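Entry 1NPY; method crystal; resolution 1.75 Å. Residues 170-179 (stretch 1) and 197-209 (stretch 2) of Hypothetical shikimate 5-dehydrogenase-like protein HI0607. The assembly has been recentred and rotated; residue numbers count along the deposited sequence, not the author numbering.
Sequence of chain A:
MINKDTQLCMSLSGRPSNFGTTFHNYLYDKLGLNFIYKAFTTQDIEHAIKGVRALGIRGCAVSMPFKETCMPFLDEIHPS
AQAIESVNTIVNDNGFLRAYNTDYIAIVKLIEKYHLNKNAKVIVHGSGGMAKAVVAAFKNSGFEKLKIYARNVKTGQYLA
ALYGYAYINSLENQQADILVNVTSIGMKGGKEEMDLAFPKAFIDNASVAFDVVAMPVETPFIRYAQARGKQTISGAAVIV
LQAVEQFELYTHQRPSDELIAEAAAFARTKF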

# COMPACT_ATOMS: atom_id res chain seq x y z
N SER A 170 18.82 -16.76 -2.88
CA SER A 170 19.16 -16.39 -4.25
C SER A 170 18.25 -16.97 -5.33
O SER A 170 17.44 -17.87 -5.08
N LEU A 171 18.37 -16.43 -6.55
CA LEU A 171 17.51 -16.85 -7.65
C LEU A 171 17.99 -18.03 -8.51
O LEU A 171 17.31 -18.41 -9.46
N GLU A 172 19.11 -18.66 -8.16
CA GLU A 172 19.65 -19.76 -8.95
C GLU A 172 18.65 -20.92 -9.04
O GLU A 172 18.09 -21.32 -8.02
N ASN A 173 18.43 -21.43 -10.25
CA ASN A 173 17.57 -22.59 -10.53
C ASN A 173 16.07 -22.30 -10.46
O ASN A 173 15.25 -23.19 -10.69
N GLN A 174 15.72 -21.06 -10.12
CA GLN A 174 14.34 -20.73 -9.80
C GLN A 174 13.69 -20.25 -11.08
O GLN A 174 14.33 -19.58 -11.90
N GLN A 175 12.43 -20.63 -11.25
CA GLN A 175 11.56 -20.04 -12.25
C GLN A 175 10.34 -19.50 -11.50
O GLN A 175 10.04 -19.93 -10.40
N ALA A 176 9.66 -18.53 -12.12
CA ALA A 176 8.47 -17.93 -11.53
C ALA A 176 7.66 -17.19 -12.60
O ALA A 176 8.21 -16.69 -13.58
N ASP A 177 6.34 -17.17 -12.42
CA ASP A 177 5.43 -16.51 -13.34
C ASP A 177 5.14 -15.06 -13.00
O ASP A 177 4.86 -14.24 -13.88
N ILE A 178 5.14 -14.76 -11.71
CA ILE A 178 4.81 -13.45 -11.17
C ILE A 178 5.99 -12.98 -10.32
O ILE A 178 6.34 -13.60 -9.31
N LEU A 179 6.60 -11.88 -10.75
CA LEU A 179 7.70 -11.26 -10.02
C LEU A 179 7.24 -9.98 -9.34
O LEU A 179 6.68 -9.10 -9.99
N ALA A 197 15.30 -4.93 -10.32
CA ALA A 197 14.79 -5.65 -9.17
C ALA A 197 14.83 -7.16 -9.36
O ALA A 197 14.91 -7.90 -8.39
N PHE A 198 14.82 -7.60 -10.62
CA PHE A 198 15.01 -8.99 -11.01
C PHE A 198 15.90 -8.98 -12.27
O PHE A 198 15.84 -8.05 -13.07
N PRO A 199 16.71 -10.03 -12.46
CA PRO A 199 17.49 -10.18 -13.69
C PRO A 199 16.64 -10.28 -14.97
O PRO A 199 15.54 -10.83 -14.98
N LYS A 200 17.17 -9.77 -16.08
CA LYS A 200 16.46 -9.86 -17.36
C LYS A 200 16.01 -11.27 -17.70
O LYS A 200 14.87 -11.50 -18.11
N ALA A 201 16.87 -12.26 -17.48
CA ALA A 201 16.53 -13.65 -17.81
C ALA A 201 15.30 -14.11 -17.04
O ALA A 201 14.50 -14.92 -17.52
N PHE A 202 15.19 -13.63 -15.81
CA PHE A 202 14.03 -13.95 -14.99
C PHE A 202 12.75 -13.30 -15.50
O PHE A 202 11.70 -13.94 -15.59
N ILE A 203 12.84 -12.01 -15.80
CA ILE A 203 11.72 -11.26 -16.35
C ILE A 203 11.27 -11.88 -17.67
O ILE A 203 10.08 -11.99 -17.92
N ASP A 204 12.21 -12.31 -18.50
CA ASP A 204 11.88 -12.91 -19.80
C ASP A 204 10.98 -14.13 -19.62
O ASP A 204 10.14 -14.42 -20.49
N ASN A 205 11.26 -14.89 -18.57
CA ASN A 205 10.59 -16.16 -18.29
C ASN A 205 9.31 -16.01 -17.47
O ASN A 205 8.58 -16.99 -17.24
N ALA A 206 9.02 -14.79 -17.04
CA ALA A 206 7.85 -14.52 -16.22
C ALA A 206 6.73 -14.03 -17.13
O ALA A 206 6.96 -13.77 -18.32
N SER A 207 5.52 -13.92 -16.60
CA SER A 207 4.38 -13.36 -17.33
C SER A 207 3.92 -12.02 -16.75
O SER A 207 3.28 -11.24 -17.46
N VAL A 208 4.24 -11.75 -15.49
CA VAL A 208 3.74 -10.57 -14.78
C VAL A 208 4.84 -9.91 -13.94
O VAL A 208 5.53 -10.62 -13.20
N ALA A 209 5.00 -8.60 -14.09
CA ALA A 209 5.96 -7.82 -13.31
C ALA A 209 5.21 -6.79 -12.46
O ALA A 209 4.54 -5.93 -13.02

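The two stretches meet through a short parallel strand pairing, with the helix of the second packed against the turn and strand of the first, and the shape of the contact is set by one large bump, Leu179, and two aromatic rings. Leu179, with chi1 m and chi2 t, buries more area than any other residue here. Its CB sits over one face of the Phe198 ring, 3.7 Å from the ring centroid and nearly on the normal, a CH-pi contact. From there the two methyls spread into a hollow lined by the helix residues Phe202 and Ile203 and by Ala206 in the loop that follows: CD2 meets the edge of the second ring at Phe202 CD2, 3.5 Å away, while CD1 reaches Ala206 CB at 3.7 Å and Ile203 CG1 at 4.1 Å. Leu179 CD1 also comes within 3.8 Å of Ile203 CA, so the leucine tip rests against the backbone of the helix as well as the Ala206 methyl.

Phe202 is the counter-bump. Its CA-to-CB bond points toward the first stretch, and chi1 of -129° lies between the usual wells. The ring enters the pocket formed by the type II turn from Leu171 to Gln174 and the residues after it. Leu171, m then t, covers one ring face with CD1, and its CD2 lies 3.8 Å from Phe202 CZ. Gln174 CB approaches the same CZ of Phe202 at 3.7 Å before its amide leads away, and Ala176 CB rests 4.1 Å from Phe202 CE2. The Gln174 carbonyl O is only 3.1 Å from Phe202 CE1, a measure of how tightly the turn fits the ring. Leu171 CD1 also touches Pro199 CD at 3.6 Å, linking the turn to the N-cap residue of the helix.

The sheet divides its side chains by alternation. Leu179 and Ala209 share the face that carries the leucine; Ile178 (m, t) and Val208 (t) share the other, where Ile178 CG1 meets Val208 CB at 4.0 Å.

Backbone polarity holds the register. Asp177 O accepts from Ser207 N at 2.8 Å and from Val208 N at 3.0 Å, and Leu179 N donates to Val208 O at 3.0 Å. Ser207, rotamer p, brings its OG within 3.1 Å of Asp177 O. Two waters bridge the stretches: one donates to Ala176 O (2.9 Å from the water O) and Phe202 O (2.7 Å from the same atom), the other to Asp177 OD1 (2.8 Å from its O) and Asn205 O (3.2 Å). The rule to read is large against small: leucine and phenylalanine interlock, and the small methyls of Ala176 and Ala206 line the hollows they fill.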

# COMPACT_ATOMS: atom_id res chain seq x y z
CB SER A 170 20.61 -16.78 -4.56
OG SER A 170 20.80 -18.16 -4.30
CB LEU A 171 17.23 -15.64 -8.55
CG LEU A 171 16.44 -14.54 -7.85
CD1 LEU A 171 16.42 -13.32 -8.75
CD2 LEU A 171 15.04 -15.01 -7.51
CB GLU A 172 20.98 -20.29 -8.39
CG GLU A 172 21.93 -19.28 -7.75
CD GLU A 172 22.15 -18.03 -8.58
OE1 GLU A 172 22.84 -18.13 -9.62
OE2 GLU A 172 21.66 -16.94 -8.18
CB ASN A 173 17.81 -23.79 -9.59
CG ASN A 173 19.16 -24.43 -9.76
OD1 ASN A 173 19.54 -25.28 -8.96
ND2 ASN A 173 19.89 -24.05 -10.81
CB GLN A 174 14.28 -19.63 -8.74
CG GLN A 174 14.96 -19.96 -7.42
CD GLN A 174 14.28 -21.09 -6.68
OE1 GLN A 174 13.08 -21.30 -6.84
NE2 GLN A 174 15.04 -21.81 -5.88
CB GLN A 175 11.16 -21.06 -13.32
CG GLN A 175 9.88 -21.85 -13.09
CD GLN A 175 8.78 -21.45 -14.07
OE1 GLN A 175 8.88 -21.76 -15.26
NE2 GLN A 175 7.76 -20.75 -13.59
CB ALA A 176 8.86 -17.00 -10.41
CB ASP A 177 4.12 -17.29 -13.33
CG ASP A 177 4.36 -18.73 -13.65
OD1 ASP A 177 4.91 -18.95 -14.75
OD2 ASP A 177 4.07 -19.67 -12.88
CB ILE A 178 3.51 -13.49 -10.34
CG1 ILE A 178 2.32 -13.94 -11.21
CG2 ILE A 178 3.19 -12.15 -9.75
CD1 ILE A 178 1.04 -14.25 -10.42
CB LEU A 179 8.84 -10.92 -10.97
CG LEU A 179 9.23 -12.10 -11.87
CD1 LEU A 179 10.33 -11.61 -12.80
CD2 LEU A 179 9.75 -13.27 -11.05
CB ALA A 197 13.41 -5.13 -8.81
CB PHE A 198 13.70 -9.70 -11.37
CG PHE A 198 12.79 -9.96 -10.19
CD1 PHE A 198 12.82 -11.17 -9.54
CD2 PHE A 198 11.94 -8.97 -9.72
CE1 PHE A 198 12.02 -11.41 -8.43
CE2 PHE A 198 11.12 -9.20 -8.64
CZ PHE A 198 11.16 -10.42 -7.98
CB PRO A 199 18.28 -11.48 -13.48
CG PRO A 199 18.31 -11.69 -11.97
CD PRO A 199 17.01 -11.10 -11.49
CB LYS A 200 17.32 -9.29 -18.49
CG LYS A 200 17.52 -7.79 -18.39
CD LYS A 200 18.19 -7.15 -19.60
CE LYS A 200 19.68 -7.42 -19.60
NZ LYS A 200 20.39 -6.68 -18.52
CB ALA A 201 17.71 -14.55 -17.50
CB PHE A 202 14.34 -13.49 -13.57
CG PHE A 202 14.09 -14.55 -12.56
CD1 PHE A 202 15.02 -15.53 -12.34
CD2 PHE A 202 12.89 -14.56 -11.87
CE1 PHE A 202 14.78 -16.52 -11.41
CE2 PHE A 202 12.64 -15.55 -10.95
CZ PHE A 202 13.59 -16.53 -10.72
CB ILE A 203 12.08 -9.77 -16.56
CG1 ILE A 203 12.57 -9.18 -15.23
CG2 ILE A 203 10.92 -9.01 -17.18
CD1 ILE A 203 13.27 -7.84 -15.28
CB ASP A 204 13.14 -13.42 -20.51
CG ASP A 204 14.01 -12.33 -21.11
OD1 ASP A 204 13.54 -11.19 -21.32
OD2 ASP A 204 15.19 -12.57 -21.45
CB ASN A 205 11.56 -17.09 -17.58
CG ASN A 205 12.64 -17.57 -18.52
OD1 ASN A 205 13.81 -17.65 -18.14
ND2 ASN A 205 12.26 -17.86 -19.75
CB ALA A 206 8.22 -13.49 -15.15
CB SER A 207 3.26 -14.39 -17.45
OG SER A 207 2.79 -14.75 -16.18
CB VAL A 208 2.61 -10.91 -13.79
CG1 VAL A 208 2.11 -9.65 -13.14
CG2 VAL A 208 1.43 -11.60 -14.49
CB ALA A 209 6.94 -7.11 -14.23
O HOH W 1 10.95 -16.06 -14.11
O HOH W 2 5.44 -17.08 -16.82